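Local structure of PKS_KS domain-containing protein (Photorhabdus luminescens subsp. laumondii, 6SMO) at residues Val37-Val42 / Val259-Cys264. The protein probably acts as a beta-ketoacyl-acyl carrier protein synthase of the thiolase-like superfamily, here holding a pentaoxo-dodecanal polyketide chain in its pocket. Numbering follows the deposited sequence.
Sequences VAPTGV and VIAEGC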
ATOM      1  N   VAL B  37      -2.676 -10.689 -17.272  1.00 35.63           N
ATOM      2  CA  VAL B  37      -4.144 -10.687 -17.548  1.00 35.89           C
ATOM      3  C   VAL B  37      -4.576  -9.220 -17.642  1.00 35.76           C
ATOM      4  O   VAL B  37      -4.738  -8.591 -16.581  1.00 35.92           O
ATOM      5  CB  VAL B  37      -4.930 -11.441 -16.456  1.00 35.93           C
ATOM      6  CG1 VAL B  37      -6.429 -11.427 -16.719  1.00 36.08           C
ATOM      7  CG2 VAL B  37      -4.433 -12.868 -16.282  1.00 36.16           C
ATOM      8  N   ALA B  38      -4.723  -8.695 -18.863  1.00 36.11           N
ATOM      9  CA  ALA B  38      -5.002  -7.266 -19.140  1.00 36.23           C
ATOM     10  C   ALA B  38      -6.205  -7.133 -20.071  1.00 36.32           C
ATOM     11  O   ALA B  38      -6.547  -8.076 -20.782  1.00 36.71           O
ATOM     12  CB  ALA B  38      -3.777  -6.611 -19.731  1.00 36.15           C
ATOM     13  N   PRO B  39      -6.892  -5.965 -20.079  1.00 36.23           N
ATOM     14  CA  PRO B  39      -7.989  -5.713 -21.016  1.00 36.52           C
ATOM     15  C   PRO B  39      -7.557  -5.731 -22.491  1.00 37.06           C
ATOM     16  O   PRO B  39      -8.387  -6.032 -23.328  1.00 37.53           O
ATOM     17  CB  PRO B  39      -8.487  -4.309 -20.632  1.00 36.13           C
ATOM     18  CG  PRO B  39      -8.015  -4.123 -19.207  1.00 35.84           C
ATOM     19  CD  PRO B  39      -6.683  -4.840 -19.156  1.00 35.83           C
ATOM     20  N   THR B  40      -6.291  -5.399 -22.768  1.00 37.14           N
ATOM     21  CA  THR B  40      -5.684  -5.409 -24.127  1.00 37.75           C
ATOM     22  C   THR B  40      -5.465  -6.856 -24.589  1.00 38.44           C
ATOM     23  O   THR B  40      -5.581  -7.100 -25.803  1.00 39.95           O
ATOM     24  CB  THR B  40      -4.379  -4.604 -24.169  1.00 37.26           C
ATOM     25  OG1 THR B  40      -3.603  -4.933 -23.017  1.00 36.84           O
ATOM     26  CG2 THR B  40      -4.615  -3.110 -24.215  1.00 37.17           C
ATOM     27  N   GLY B  41      -5.160  -7.772 -23.664  1.00 38.30           N
ATOM     28  CA  GLY B  41      -5.003  -9.209 -23.964  1.00 38.28           C
ATOM     29  C   GLY B  41      -4.656 -10.028 -22.733  1.00 38.03           C
ATOM     30  O   GLY B  41      -3.941  -9.505 -21.855  1.00 37.87           O
ATOM     31  N   VAL B  42      -5.151 -11.269 -22.679  1.00 38.31           N
ATOM     32  CA  VAL B  42      -4.814 -12.290 -21.642  1.00 38.41           C
ATOM     33  C   VAL B  42      -3.740 -13.213 -22.227  1.00 38.45           C
ATOM     34  O   VAL B  42      -3.997 -13.819 -23.287  1.00 38.44           O
ATOM     35  CB  VAL B  42      -6.060 -13.083 -21.199  1.00 38.72           C
ATOM     36  CG1 VAL B  42      -5.744 -14.045 -20.064  1.00 38.59           C
ATOM     37  CG2 VAL B  42      -7.209 -12.165 -20.810  1.00 38.83           C
ATOM     38  N   VAL B 259      -9.555   6.437 -17.013  1.00 38.21           N
ATOM     39  CA  VAL B 259     -10.522   5.318 -17.224  1.00 38.39           C
ATOM     40  C   VAL B 259     -10.072   4.147 -16.343  1.00 38.08           C
ATOM     41  O   VAL B 259      -8.993   3.590 -16.622  1.00 38.22           O
ATOM     42  CB  VAL B 259     -10.606   4.908 -18.708  1.00 38.55           C
ATOM     43  CG1 VAL B 259     -11.430   3.644 -18.908  1.00 38.72           C
ATOM     44  CG2 VAL B 259     -11.145   6.035 -19.573  1.00 38.79           C
ATOM     45  N   ILE B 260     -10.863   3.799 -15.321  1.00 37.95           N
ATOM     46  CA  ILE B 260     -10.555   2.694 -14.363  1.00 37.62           C
ATOM     47  C   ILE B 260     -10.583   1.362 -15.123  1.00 37.22           C
ATOM     48  O   ILE B 260     -11.381   1.236 -16.072  1.00 37.16           O
ATOM     49  CB  ILE B 260     -11.521   2.697 -13.160  1.00 37.88           C
ATOM     50  CG1 ILE B 260     -10.988   1.836 -12.011  1.00 37.93           C
ATOM     51  CG2 ILE B 260     -12.926   2.279 -13.573  1.00 38.28           C
ATOM     52  CD1 ILE B 260     -11.619   2.142 -10.673  1.00 38.05           C
ATOM     53  N   ALA B 261      -9.736   0.414 -14.711  1.00 36.95           N
ATOM     54  CA  ALA B 261      -9.541  -0.902 -15.362  1.00 37.02           C
ATOM     55  C   ALA B 261      -9.234  -1.965 -14.302  1.00 37.04           C
ATOM     56  O   ALA B 261      -9.003  -1.589 -13.139  1.00 36.99           O
ATOM     57  CB  ALA B 261      -8.427  -0.806 -16.375  1.00 36.86           C
ATOM     58  N   GLU B 262      -9.241  -3.238 -14.705  1.00 37.35           N
ATOM     59  CA  GLU B 262      -8.845  -4.402 -13.866  1.00 37.22           C
ATOM     60  C   GLU B 262      -7.740  -5.176 -14.591  1.00 36.39           C
ATOM     61  O   GLU B 262      -7.503  -4.895 -15.784  1.00 36.69           O
ATOM     62  CB  GLU B 262     -10.051  -5.299 -13.569  1.00 38.25           C
ATOM     63  CG  GLU B 262     -10.713  -5.886 -14.806  1.00 39.42           C
ATOM     64  CD  GLU B 262     -11.882  -6.820 -14.531  1.00 40.61           C
ATOM     65  OE1 GLU B 262     -12.472  -7.324 -15.507  1.00 41.75           O
ATOM     66  OE2 GLU B 262     -12.202  -7.043 -13.344  1.00 41.13           O
ATOM     67  N   GLY B 263      -7.089  -6.109 -13.891  1.00 35.07           N
ATOM     68  CA  GLY B 263      -6.056  -6.995 -14.460  1.00 34.69           C
ATOM     69  C   GLY B 263      -4.977  -7.343 -13.452  1.00 34.00           C
ATOM     70  O   GLY B 263      -5.140  -7.010 -12.261  1.00 33.84           O
ATOM     71  N   CYS B 264      -3.909  -7.994 -13.921  1.00 33.52           N
ATOM     72  CA  CYS B 264      -2.754  -8.448 -13.102  1.00 33.23           C
ATOM     73  C   CYS B 264      -1.504  -8.571 -13.980  1.00 32.85           C
ATOM     74  O   CYS B 264      -1.634  -9.029 -15.134  1.00 33.31           O
ATOM     75  CB  CYS B 264      -3.050  -9.786 -12.434  1.00 33.39           C
ATOM     76  SG  CYS B 264      -1.648 -10.464 -11.508  1.00 32.95           S
TER
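V37 of strand 29-37 and C264 of strand 263-271 form an antiparallel hydrogen-bonded pair between two neighbouring central strands of the mixed ketosynthase sheet. V37 N donates to C264 O at 2.9 Å, a nearly straight bond (165°) with the donor in the carbonyl plane. The return bond, from C264 N to V37 O at 2.8 Å, is more bent, and its donor lies 19° from the plane of the V37 carbonyl. From here 37-42 leads on to helix 44-53, with residues 38-41 bridged by A38 N to G41 O and a weak G41 N to A38 O bond.

The side chains of V37 and C264 lie on the same face of the sheet, where F99 of helix 95-111 packs against both; C264 SG, anti to the backbone N (chi1 176°), lies on this face, and A103 also touches the cysteine. P39 points toward the other segment, its CG and CD each 3.5 Å from E262 O; its CG also reaches A261 CB at 4.4 Å. The carboxylate of E262 is held outside the contact, OE2 by a salt bridge with K95 and OE1 by a weak hydrogen bond from V78 N. G263 has no side chain, and its CA lies beside V37 O. The A261 side chain is about 10 Å from the bound polyketide, and the backbones of V259 and A261 bond to that of H369 in the ligand pocket.

The contact is therefore mainly backbone polar bonding: the two reciprocal bonds satisfy the buried N-H and C=O groups of V37 and C264, while P39 adds light packing.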